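Local coordinates for Glyoxalase/Bleomycin resistance protein/dioxygenase domain (Frankia sp., PDB 2RK0) that is of unconfirmed function but has the fold of the glyoxalase/bleomycin resistance/dioxygenase superfamily, whose members include metal-dependent enzymes and drug-binding resistance proteins, at residues A[9-14]-A[71-76]; A[18-23]-A[53-58]; A[24-29]-A[94-99]; A[44-47]-A[51-54]. All coordinates share one frame; numbering follows the deposited sequence.

Contacts 1, 2 and 4 gather on the sheet of strands 6-12, 52-58, 40-46 and 30-36. Contact 4 zips up the hairpin 40-46/52-58, contact 2 lays helix 16-27 against strand 52-58, and contact 1 joins strand 6-12, outermost within this chain, to strand 72-80, first of the second sheet. Contact 3 brings helix 16-27 to the end of helix 83-96, its centre about 18 Å from that of contact 1. Contacts 2 and 4 share I53 and V54, their centres about 10 Å apart. Each module runs strand, helix, three strands; contacts 2 and 4 lie within the first, contacts 1 and 3 bridge the two, and the second subunit extends the sheets.

Contact 1 of 4, residues A[9-14]-A[71-76]; sequences VSLTVR and PGLDHL
V9 meets L76 and L11 meets L73, two methyl-to-methyl touches that bridge strands 6-12 and 72-80 without any hydrogen bond between the segments. The backbones stand well apart, with V9 CA 9.4 Å from L76 CA, so the side chains must span the distance. L73 and L76 do this alike: each has CG anti to the backbone N (chi1 -177° in L73), and CD2 is the branch that continues outward from CG. L76 CD2 thereby reaches V9 CG1 at 4.3 Å. L11 behaves differently, for its CD1 prolongs the chain while CD2 turns off to meet L73 CD2, also at 4.3 Å. Both touches are easy van der Waals contacts, and branched aliphatic residues fit a buried place where nothing polar is asked for. L11 also touches Y23, L73 touches I120 and L76 touches L122. At the corner of the second segment, D74 instead serves the dimer: its carboxylate binds S10, R56 and H58 of the second subunit, with a salt bridge to that R56. Strands of the two subunits pair antiparallel here, while within the chain the contact joins the first strands of two beta-alpha-beta-beta-beta modules, as in the vicinal-oxygen-chelate (glyoxalase) fold.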
loop_
_atom_site.group_PDB
_atom_site.type_symbol
_atom_site.label_atom_id
_atom_site.label_comp_id
_atom_site.label_asym_id
_atom_site.label_seq_id
_atom_site.Cartn_x
_atom_site.Cartn_y
_atom_site.Cartn_z
ATOM N N VAL A 9 -4.363 3.141 3.721
ATOM C CA VAL A 9 -2.934 3.182 3.484
ATOM C C VAL A 9 -2.418 4.516 3.968
ATOM O O VAL A 9 -2.935 5.565 3.594
ATOM C CB VAL A 9 -2.603 3.048 1.992
ATOM C CG1 VAL A 9 -1.087 3.060 1.802
ATOM C CG2 VAL A 9 -3.207 1.767 1.442
ATOM N N SER A 10 -1.403 4.478 4.818
ATOM C CA SER A 10 -0.831 5.713 5.311
ATOM C C SER A 10 0.515 5.900 4.620
ATOM O O SER A 10 1.393 5.043 4.717
ATOM C CB SER A 10 -0.661 5.639 6.828
ATOM O OG SER A 10 -0.244 6.893 7.327
ATOM N N LEU A 11 0.658 7.016 3.912
ATOM C CA LEU A 11 1.880 7.328 3.184
ATOM C C LEU A 11 2.670 8.441 3.849
ATOM O O LEU A 11 2.100 9.401 4.364
ATOM C CB LEU A 11 1.551 7.764 1.752
ATOM C CG LEU A 11 0.746 6.794 0.883
ATOM C CD1 LEU A 11 0.587 7.395 -0.508
ATOM C CD2 LEU A 11 1.453 5.438 0.799
ATOM N N THR A 12 3.989 8.299 3.843
ATOM C CA THR A 12 4.862 9.314 4.401
ATOM C C THR A 12 5.229 10.259 3.262
ATOM O O THR A 12 5.692 9.817 2.203
ATOM C CB THR A 12 6.142 8.691 4.981
ATOM O OG1 THR A 12 5.827 8.012 6.207
ATOM C CG2 THR A 12 7.194 9.775 5.239
ATOM N N VAL A 13 4.999 11.548 3.476
ATOM C CA VAL A 13 5.289 12.562 2.465
ATOM C C VAL A 13 6.126 13.697 3.045
ATOM O O VAL A 13 6.026 14.008 4.229
ATOM C CB VAL A 13 3.979 13.146 1.881
ATOM C CG1 VAL A 13 3.199 12.036 1.187
ATOM C CG2 VAL A 13 3.142 13.783 2.984
ATOM N N ARG A 14 6.949 14.312 2.204
ATOM C CA ARG A 14 7.818 15.397 2.649
ATOM C C ARG A 14 7.045 16.665 3.009
ATOM O O ARG A 14 7.321 17.305 4.021
ATOM C CB ARG A 14 8.854 15.715 1.564
ATOM C CG ARG A 14 9.862 16.785 1.960
ATOM C CD ARG A 14 11.042 16.793 0.995
ATOM N NE ARG A 14 12.166 17.579 1.499
ATOM C CZ ARG A 14 12.227 18.907 1.477
ATOM N NH1 ARG A 14 11.222 19.614 0.967
ATOM N NH2 ARG A 14 13.297 19.526 1.961
ATOM N N PRO A 71 13.083 -1.528 2.562
ATOM C CA PRO A 71 11.865 -2.186 3.053
ATOM C C PRO A 71 10.707 -1.206 3.203
ATOM O O PRO A 71 10.887 -0.058 3.619
ATOM C CB PRO A 71 12.305 -2.781 4.391
ATOM C CG PRO A 71 13.777 -3.026 4.186
ATOM C CD PRO A 71 14.205 -1.755 3.491
ATOM N N GLY A 72 9.516 -1.666 2.861
ATOM C CA GLY A 72 8.352 -0.809 2.944
ATOM C C GLY A 72 7.584 -0.963 1.648
ATOM O O GLY A 72 7.413 -2.082 1.163
ATOM N N LEU A 73 7.141 0.148 1.072
ATOM C CA LEU A 73 6.381 0.090 -0.175
ATOM C C LEU A 73 7.242 -0.005 -1.442
ATOM O O LEU A 73 8.175 0.774 -1.623
ATOM C CB LEU A 73 5.479 1.326 -0.291
ATOM C CG LEU A 73 4.544 1.401 -1.506
ATOM C CD1 LEU A 73 3.494 0.303 -1.434
ATOM C CD2 LEU A 73 3.860 2.762 -1.549
ATOM N N ASP A 74 6.929 -0.972 -2.301
ATOM C CA ASP A 74 7.612 -1.136 -3.583
ATOM C C ASP A 74 6.758 -0.259 -4.514
ATOM O O ASP A 74 7.266 0.648 -5.185
ATOM C CB ASP A 74 7.588 -2.609 -4.014
ATOM C CG ASP A 74 8.190 -2.833 -5.397
ATOM O OD1 ASP A 74 7.490 -3.398 -6.267
ATOM O OD2 ASP A 74 9.363 -2.453 -5.614
ATOM N N HIS A 75 5.454 -0.524 -4.534
ATOM C CA HIS A 75 4.501 0.279 -5.298
ATOM C C HIS A 75 3.060 -0.077 -4.930
ATOM O O HIS A 75 2.795 -1.174 -4.443
ATOM C CB HIS A 75 4.723 0.141 -6.814
ATOM C CG HIS A 75 4.402 -1.212 -7.361
ATOM N ND1 HIS A 75 3.119 -1.605 -7.674
ATOM C CD2 HIS A 75 5.206 -2.255 -7.679
ATOM C CE1 HIS A 75 3.146 -2.833 -8.166
ATOM N NE2 HIS A 75 4.399 -3.248 -8.179
ATOM N N LEU A 76 2.144 0.869 -5.142
ATOM C CA LEU A 76 0.728 0.678 -4.832
ATOM C C LEU A 76 -0.101 0.720 -6.120
ATOM O O LEU A 76 -0.060 1.697 -6.858
ATOM C CB LEU A 76 0.259 1.775 -3.876
ATOM C CG LEU A 76 -1.204 1.761 -3.432
ATOM C CD1 LEU A 76 -1.552 0.422 -2.781
ATOM C CD2 LEU A 76 -1.430 2.907 -2.461
#

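Contact 2 of 4, residues A[18-23]-A[53-58]; sequences ISCRWY and IVLREH
L55 drives its isobutyl group from strand 52-58 into the flank of helix 16-27, where S19, C20 and Y23 receive it. The tight part is the pocket around its two methyls. L55 CD1 presses on the helix backbone itself, 3.7 Å from C20 N, and also lies 3.8 Å from S19 CB and 4.0 Å from C20 SG; such small side chains suit a spot where a leucine must come so near the main chain. L55 CD2 sits over one face of the Y23 ring in a CH-pi contact, 4.2 Å from the ring centroid and 22° off its normal. W22 CE3 lies over the opposite face, so each face of the ring has a neighbour, both set toward the rim, while Y23 OH is held by a hydrogen bond to D116 OD2. The torsion of Y23 (chi1 -81°, CG beside its own N) lays the ring across the leucine. The outer side is looser: I18 and R21 are exposed, R21 leaves its backbone away from the strand, and neither touches it. No hydrogen bond joins segments 18-23 and 53-58, which run nearly antiparallel (157°), their axes coming within 9.3 Å. Y23 reaches L11 on strand 6-12, and C20 touches A43 of strand 40-46 and E31 and R34 of strand 30-36, so helix 16-27 lies over one face of the first sheet, touching residues of all four strands.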
loop_
_atom_site.group_PDB
_atom_site.type_symbol
_atom_site.label_atom_id
_atom_site.label_comp_id
_atom_site.label_asym_id
_atom_site.label_seq_id
_atom_site.Cartn_x
_atom_site.Cartn_y
_atom_site.Cartn_z
ATOM N N ILE A 18 1.500 19.993 -0.094
ATOM C CA ILE A 18 1.779 19.708 -1.494
ATOM C C ILE A 18 1.124 18.393 -1.900
ATOM O O ILE A 18 0.527 18.294 -2.971
ATOM C CB ILE A 18 3.302 19.657 -1.763
ATOM C CG1 ILE A 18 3.885 21.071 -1.627
ATOM C CG2 ILE A 18 3.580 19.103 -3.160
ATOM C CD1 ILE A 18 5.344 21.185 -2.004
ATOM N N SER A 19 1.219 17.390 -1.034
ATOM C CA SER A 19 0.631 16.081 -1.315
ATOM C C SER A 19 -0.900 16.103 -1.342
ATOM O O SER A 19 -1.523 15.453 -2.182
ATOM C CB SER A 19 1.120 15.065 -0.284
ATOM O OG SER A 19 2.504 14.827 -0.443
ATOM N N CYS A 20 -1.501 16.850 -0.422
ATOM C CA CYS A 20 -2.953 16.941 -0.372
ATOM C C CYS A 20 -3.464 17.467 -1.697
ATOM O O CYS A 20 -4.408 16.928 -2.261
ATOM C CB CYS A 20 -3.396 17.869 0.758
ATOM S SG CYS A 20 -3.169 17.169 2.401
ATOM N N ARG A 21 -2.840 18.530 -2.190
ATOM C CA ARG A 21 -3.246 19.102 -3.463
ATOM C C ARG A 21 -2.999 18.119 -4.613
ATOM O O ARG A 21 -3.819 17.999 -5.525
ATOM C CB ARG A 21 -2.489 20.405 -3.724
ATOM C CG ARG A 21 -2.988 21.589 -2.907
ATOM C CD ARG A 21 -2.350 22.881 -3.401
ATOM N NE ARG A 21 -0.988 23.060 -2.905
ATOM C CZ ARG A 21 -0.694 23.521 -1.693
ATOM N NH1 ARG A 21 -1.666 23.856 -0.853
ATOM N NH2 ARG A 21 0.573 23.646 -1.320
ATOM N N TRP A 22 -1.878 17.407 -4.564
ATOM C CA TRP A 22 -1.562 16.457 -5.619
ATOM C C TRP A 22 -2.599 15.338 -5.679
ATOM O O TRP A 22 -3.144 15.035 -6.736
ATOM C CB TRP A 22 -0.182 15.835 -5.398
ATOM C CG TRP A 22 0.311 15.082 -6.605
ATOM C CD1 TRP A 22 1.066 15.584 -7.625
ATOM C CD2 TRP A 22 0.030 13.716 -6.948
ATOM N NE1 TRP A 22 1.272 14.619 -8.581
ATOM C CE2 TRP A 22 0.650 13.464 -8.193
ATOM C CE3 TRP A 22 -0.684 12.679 -6.325
ATOM C CZ2 TRP A 22 0.579 12.220 -8.831
ATOM C CZ3 TRP A 22 -0.752 11.442 -6.962
ATOM C CH2 TRP A 22 -0.123 11.226 -8.202
ATOM N N TYR A 23 -2.868 14.714 -4.540
ATOM C CA TYR A 23 -3.830 13.632 -4.530
ATOM C C TYR A 23 -5.242 14.100 -4.882
ATOM O O TYR A 23 -5.982 13.398 -5.573
ATOM C CB TYR A 23 -3.809 12.918 -3.175
ATOM C CG TYR A 23 -2.676 11.924 -3.078
ATOM C CD1 TYR A 23 -1.379 12.329 -2.758
ATOM C CD2 TYR A 23 -2.882 10.589 -3.417
ATOM C CE1 TYR A 23 -0.309 11.419 -2.789
ATOM C CE2 TYR A 23 -1.832 9.681 -3.454
ATOM C CZ TYR A 23 -0.551 10.094 -3.145
ATOM O OH TYR A 23 0.481 9.184 -3.226
ATOM N N ILE A 53 -6.871 6.954 2.286
ATOM C CA ILE A 53 -5.446 7.215 2.210
ATOM C C ILE A 53 -5.098 8.342 3.165
ATOM O O ILE A 53 -5.674 9.434 3.102
ATOM C CB ILE A 53 -5.000 7.628 0.796
ATOM C CG1 ILE A 53 -5.181 6.457 -0.163
ATOM C CG2 ILE A 53 -3.533 8.062 0.821
ATOM C CD1 ILE A 53 -4.769 6.769 -1.565
ATOM N N VAL A 54 -4.156 8.067 4.056
ATOM C CA VAL A 54 -3.723 9.064 5.015
ATOM C C VAL A 54 -2.339 9.539 4.594
ATOM O O VAL A 54 -1.445 8.728 4.362
ATOM C CB VAL A 54 -3.644 8.482 6.444
ATOM C CG1 VAL A 54 -3.279 9.587 7.430
ATOM C CG2 VAL A 54 -4.987 7.833 6.825
ATOM N N LEU A 55 -2.186 10.853 4.462
ATOM C CA LEU A 55 -0.909 11.454 4.089
ATOM C C LEU A 55 -0.278 11.893 5.401
ATOM O O LEU A 55 -0.935 12.512 6.236
ATOM C CB LEU A 55 -1.135 12.653 3.163
ATOM C CG LEU A 55 -1.931 12.319 1.893
ATOM C CD1 LEU A 55 -2.130 13.555 1.026
ATOM C CD2 LEU A 55 -1.193 11.252 1.114
ATOM N N ARG A 56 0.997 11.575 5.591
ATOM C CA ARG A 56 1.647 11.921 6.844
ATOM C C ARG A 56 3.036 12.544 6.683
ATOM O O ARG A 56 3.923 11.972 6.049
ATOM C CB ARG A 56 1.719 10.661 7.711
ATOM C CG ARG A 56 2.086 10.895 9.161
ATOM C CD ARG A 56 1.837 9.631 9.977
ATOM N NE ARG A 56 0.412 9.329 10.091
ATOM C CZ ARG A 56 -0.390 9.848 11.018
ATOM N NH1 ARG A 56 0.089 10.692 11.923
ATOM N NH2 ARG A 56 -1.674 9.530 11.039
ATOM N N GLU A 57 3.210 13.726 7.264
ATOM C CA GLU A 57 4.491 14.416 7.207
ATOM C C GLU A 57 5.157 14.302 8.571
ATOM O O GLU A 57 4.580 14.704 9.578
ATOM C CB GLU A 57 4.306 15.891 6.866
ATOM C CG GLU A 57 5.611 16.590 6.516
ATOM C CD GLU A 57 5.459 18.096 6.383
ATOM O OE1 GLU A 57 4.406 18.548 5.883
ATOM O OE2 GLU A 57 6.399 18.822 6.766
ATOM N N HIS A 58 6.370 13.752 8.592
ATOM C CA HIS A 58 7.141 13.579 9.819
ATOM C C HIS A 58 8.026 14.804 10.066
ATOM O O HIS A 58 8.758 15.234 9.176
ATOM C CB HIS A 58 8.005 12.318 9.702
ATOM C CG HIS A 58 7.213 11.047 9.633
ATOM N ND1 HIS A 58 7.037 10.221 10.722
ATOM C CD2 HIS A 58 6.518 10.484 8.617
ATOM C CE1 HIS A 58 6.267 9.203 10.380
ATOM N NE2 HIS A 58 5.939 9.339 9.109
#

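Contact 3 of 4, residues A[24-29]-A[94-99]; sequences TEILDW and AKAGAA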
loop_
_atom_site.group_PDB
_atom_site.type_symbol
_atom_site.label_atom_id
_atom_site.label_comp_id
_atom_site.label_asym_id
_atom_site.label_seq_id
_atom_site.Cartn_x
_atom_site.Cartn_y
_atom_site.Cartn_z
ATOM N N THR A 24 -5.604 15.293 -4.424
ATOM C CA THR A 24 -6.930 15.837 -4.701
ATOM C C THR A 24 -7.104 16.023 -6.198
ATOM O O THR A 24 -8.079 15.559 -6.791
ATOM C CB THR A 24 -7.130 17.200 -3.999
ATOM O OG1 THR A 24 -7.023 17.018 -2.581
ATOM C CG2 THR A 24 -8.509 17.793 -4.330
ATOM N N GLU A 25 -6.130 16.691 -6.802
ATOM C CA GLU A 25 -6.135 16.985 -8.228
ATOM C C GLU A 25 -6.031 15.770 -9.153
ATOM O O GLU A 25 -6.736 15.688 -10.164
ATOM C CB GLU A 25 -4.992 17.952 -8.537
ATOM C CG GLU A 25 -4.956 18.450 -9.966
ATOM C CD GLU A 25 -3.906 19.534 -10.164
ATOM O OE1 GLU A 25 -3.927 20.514 -9.388
ATOM O OE2 GLU A 25 -3.072 19.405 -11.089
ATOM N N ILE A 26 -5.150 14.834 -8.810
ATOM C CA ILE A 26 -4.938 13.644 -9.632
ATOM C C ILE A 26 -5.916 12.493 -9.416
ATOM O O ILE A 26 -6.450 11.950 -10.373
ATOM C CB ILE A 26 -3.515 13.075 -9.425
ATOM C CG1 ILE A 26 -2.467 14.162 -9.696
ATOM C CG2 ILE A 26 -3.311 11.845 -10.314
ATOM C CD1 ILE A 26 -2.529 14.754 -11.099
ATOM N N LEU A 27 -6.143 12.115 -8.164
ATOM C CA LEU A 27 -7.016 10.981 -7.880
ATOM C C LEU A 27 -8.356 11.332 -7.253
ATOM O O LEU A 27 -9.079 10.443 -6.806
ATOM C CB LEU A 27 -6.280 9.987 -6.975
ATOM C CG LEU A 27 -4.910 9.516 -7.466
ATOM C CD1 LEU A 27 -4.218 8.715 -6.368
ATOM C CD2 LEU A 27 -5.067 8.682 -8.727
ATOM N N ASP A 28 -8.697 12.615 -7.229
ATOM C CA ASP A 28 -9.961 13.040 -6.632
ATOM C C ASP A 28 -10.027 12.622 -5.181
ATOM O O ASP A 28 -11.099 12.342 -4.647
ATOM C CB ASP A 28 -11.157 12.448 -7.377
ATOM C CG ASP A 28 -11.314 13.026 -8.761
ATOM O OD1 ASP A 28 -11.239 14.265 -8.878
ATOM O OD2 ASP A 28 -11.514 12.245 -9.713
ATOM N N TRP A 29 -8.860 12.554 -4.552
ATOM C CA TRP A 29 -8.768 12.224 -3.136
ATOM C C TRP A 29 -9.520 13.353 -2.449
ATOM O O TRP A 29 -9.361 14.507 -2.824
ATOM C CB TRP A 29 -7.299 12.258 -2.709
ATOM C CG TRP A 29 -7.029 12.069 -1.238
ATOM C CD1 TRP A 29 -6.992 10.885 -0.552
ATOM C CD2 TRP A 29 -6.641 13.085 -0.305
ATOM N NE1 TRP A 29 -6.591 11.102 0.744
ATOM C CE2 TRP A 29 -6.368 12.440 0.923
ATOM C CE3 TRP A 29 -6.491 14.475 -0.388
ATOM C CZ2 TRP A 29 -5.947 13.142 2.062
ATOM C CZ3 TRP A 29 -6.073 15.170 0.742
ATOM C CH2 TRP A 29 -5.805 14.500 1.953
ATOM N N ALA A 94 -0.415 14.583 -17.136
ATOM C CA ALA A 94 0.268 15.412 -18.119
ATOM C C ALA A 94 0.065 16.888 -17.802
ATOM O O ALA A 94 1.022 17.662 -17.733
ATOM C CB ALA A 94 -0.256 15.098 -19.506
ATOM N N LYS A 95 -1.192 17.270 -17.606
ATOM C CA LYS A 95 -1.540 18.650 -17.297
ATOM C C LYS A 95 -0.768 19.123 -16.065
ATOM O O LYS A 95 -0.326 20.269 -15.999
ATOM C CB LYS A 95 -3.048 18.758 -17.045
ATOM C CG LYS A 95 -3.692 20.003 -17.651
ATOM C CD LYS A 95 -5.204 20.041 -17.421
ATOM C CE LYS A 95 -5.925 18.878 -18.110
ATOM N NZ LYS A 95 -5.854 18.944 -19.599
ATOM N N ALA A 96 -0.596 18.227 -15.096
ATOM C CA ALA A 96 0.112 18.552 -13.863
ATOM C C ALA A 96 1.632 18.456 -13.995
ATOM O O ALA A 96 2.370 18.836 -13.083
ATOM C CB ALA A 96 -0.369 17.641 -12.741
ATOM N N GLY A 97 2.102 17.949 -15.128
ATOM C CA GLY A 97 3.534 17.819 -15.327
ATOM C C GLY A 97 4.128 16.745 -14.430
ATOM O O GLY A 97 5.299 16.803 -14.062
ATOM N N ALA A 98 3.311 15.760 -14.075
ATOM C CA ALA A 98 3.760 14.662 -13.228
ATOM C C ALA A 98 4.577 13.640 -14.024
ATOM O O ALA A 98 4.615 13.682 -15.256
ATOM C CB ALA A 98 2.557 13.981 -12.597
ATOM N N ALA A 99 5.235 12.726 -13.313
ATOM C CA ALA A 99 6.023 11.674 -13.949
ATOM C C ALA A 99 5.119 10.467 -14.211
ATOM O O ALA A 99 4.420 9.996 -13.314
ATOM C CB ALA A 99 7.189 11.266 -13.053
#
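Two different torsion patterns bring E25 and I26 to the same methyl group, A96 CB. E25 has CG anti to the backbone N (chi1 -174°) and stays extended beyond it, so its carboxylate reaches across the gap and OE2 comes to 3.6 Å from A96 CB. I26 instead keeps CG1 beside its own N, and a second bend (chi2 -59°) swings CD1 to within 4.0 Å of A96 CB. Alanine suits this place, because a lone methyl can sit against both a carboxylate oxygen and an aliphatic tip without crowding either. Just after it, G97 takes the positive phi of a Schellman motif that finishes helix 83-96, and G97 N bonds to A94 O at 2.8 Å. Inward, I26 also packs on L89 and L93 of the same helix, while E25 and A96 lie at the exposed edge. The polar fastening comes from R92, which makes a salt bridge to D28 and a hydrogen bond to I26 O. The chemistry therefore implies a modest contact: dispersion between I26 and A96, a rim approach without a bond by E25, whose carboxylate the C-terminal end of helix 83-96 may even slightly disfavour, and directional bonds left to R92.

Contact 4 of 4, residues A[44-47]-A[51-54]; sequences HGVL and LSIV
G45 and I53 form the hydrogen-bonded pair at the middle of this antiparallel hairpin: G45 N donates to I53 O at 3.0 Å, and I53 N returns a bond to G45 O at 2.9 Å. Beyond them, L47 N gives its hydrogen to L51 O at 2.8 Å, near the connection between the strands. That carbonyl has a further close neighbour in V46 CA, a CA-H...O contact of 3.4 Å. I53 O is gripped twice, since W29 NE1 also donates to it; the W29 indole lies against the strand at G45, where a residue without a side chain fits well. On the other face, H44 and V54, and V46 and S52, make non-hydrogen-bonded pairs. Here H44, with CG anti to the backbone N (chi1 171°), sends its ring diagonally toward S52, the partner of V46, and meets it edge-on in plane: H44 NE2 and S52 OG share a nearly straight hydrogen bond of 3.0 Å, 172° at the hydrogen. The ring also touches V54 obliquely, H44 CD2 lying 4.0 Å from V54 CG2. L47 and L51 run side by side, both packing on F78 of strand 72-80. The backbone groups facing outward from the hairpin are also used: H44 bonds to L32 and V33 and V46 to K30 on strand 30-36, while S52 and V54 bond to V9, placing these strands between 30-36 and 6-12.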
loop_
_atom_site.group_PDB
_atom_site.type_symbol
_atom_site.label_atom_id
_atom_site.label_comp_id
_atom_site.label_asym_id
_atom_site.label_seq_id
_atom_site.Cartn_x
_atom_site.Cartn_y
_atom_site.Cartn_z
ATOM N N HIS A 44 -6.278 12.881 6.463
ATOM C CA HIS A 44 -6.968 11.664 6.085
ATOM C C HIS A 44 -8.017 11.982 5.029
ATOM O O HIS A 44 -8.858 12.855 5.226
ATOM C CB HIS A 44 -7.656 11.047 7.302
ATOM C CG HIS A 44 -8.566 9.907 6.967
ATOM N ND1 HIS A 44 -9.576 9.492 7.808
ATOM C CD2 HIS A 44 -8.621 9.096 5.884
ATOM C CE1 HIS A 44 -10.216 8.476 7.255
ATOM N NE2 HIS A 44 -9.657 8.217 6.088
ATOM N N GLY A 45 -7.962 11.266 3.913
ATOM C CA GLY A 45 -8.927 11.482 2.854
ATOM C C GLY A 45 -9.370 10.161 2.256
ATOM O O GLY A 45 -8.826 9.105 2.589
ATOM N N VAL A 46 -10.364 10.210 1.378
ATOM C CA VAL A 46 -10.849 8.998 0.737
ATOM C C VAL A 46 -10.872 9.193 -0.766
ATOM O O VAL A 46 -11.106 10.299 -1.256
ATOM C CB VAL A 46 -12.271 8.632 1.209
ATOM C CG1 VAL A 46 -12.672 7.291 0.629
ATOM C CG2 VAL A 46 -12.323 8.587 2.727
ATOM N N LEU A 47 -10.616 8.115 -1.496
ATOM C CA LEU A 47 -10.612 8.157 -2.952
ATOM C C LEU A 47 -11.940 7.656 -3.487
ATOM O O LEU A 47 -12.706 7.013 -2.771
ATOM C CB LEU A 47 -9.529 7.236 -3.515
ATOM C CG LEU A 47 -8.068 7.403 -3.106
ATOM C CD1 LEU A 47 -7.282 6.263 -3.710
ATOM C CD2 LEU A 47 -7.525 8.738 -3.576
ATOM N N LEU A 51 -11.427 3.765 -1.015
ATOM C CA LEU A 51 -10.124 3.586 -0.368
ATOM C C LEU A 51 -9.666 4.795 0.432
ATOM O O LEU A 51 -9.622 5.916 -0.078
ATOM C CB LEU A 51 -9.037 3.238 -1.391
ATOM C CG LEU A 51 -7.639 3.081 -0.771
ATOM C CD1 LEU A 51 -7.640 1.966 0.263
ATOM C CD2 LEU A 51 -6.624 2.792 -1.857
ATOM N N SER A 52 -9.329 4.554 1.695
ATOM C CA SER A 52 -8.851 5.610 2.577
ATOM C C SER A 52 -7.341 5.729 2.475
ATOM O O SER A 52 -6.622 4.735 2.564
ATOM C CB SER A 52 -9.216 5.325 4.040
ATOM O OG SER A 52 -10.478 5.863 4.387
ATOM N N ILE A 53 -6.871 6.954 2.286
ATOM C CA ILE A 53 -5.446 7.215 2.210
ATOM C C ILE A 53 -5.098 8.342 3.165
ATOM O O ILE A 53 -5.674 9.434 3.102
ATOM C CB ILE A 53 -5.000 7.628 0.796
ATOM C CG1 ILE A 53 -5.181 6.457 -0.163
ATOM C CG2 ILE A 53 -3.533 8.062 0.821
ATOM C CD1 ILE A 53 -4.769 6.769 -1.565
ATOM N N VAL A 54 -4.156 8.067 4.056
ATOM C CA VAL A 54 -3.723 9.064 5.015
ATOM C C VAL A 54 -2.339 9.539 4.594
ATOM O O VAL A 54 -1.445 8.728 4.362
ATOM C CB VAL A 54 -3.644 8.482 6.444
ATOM C CG1 VAL A 54 -3.279 9.587 7.430
ATOM C CG2 VAL A 54 -4.987 7.833 6.825
#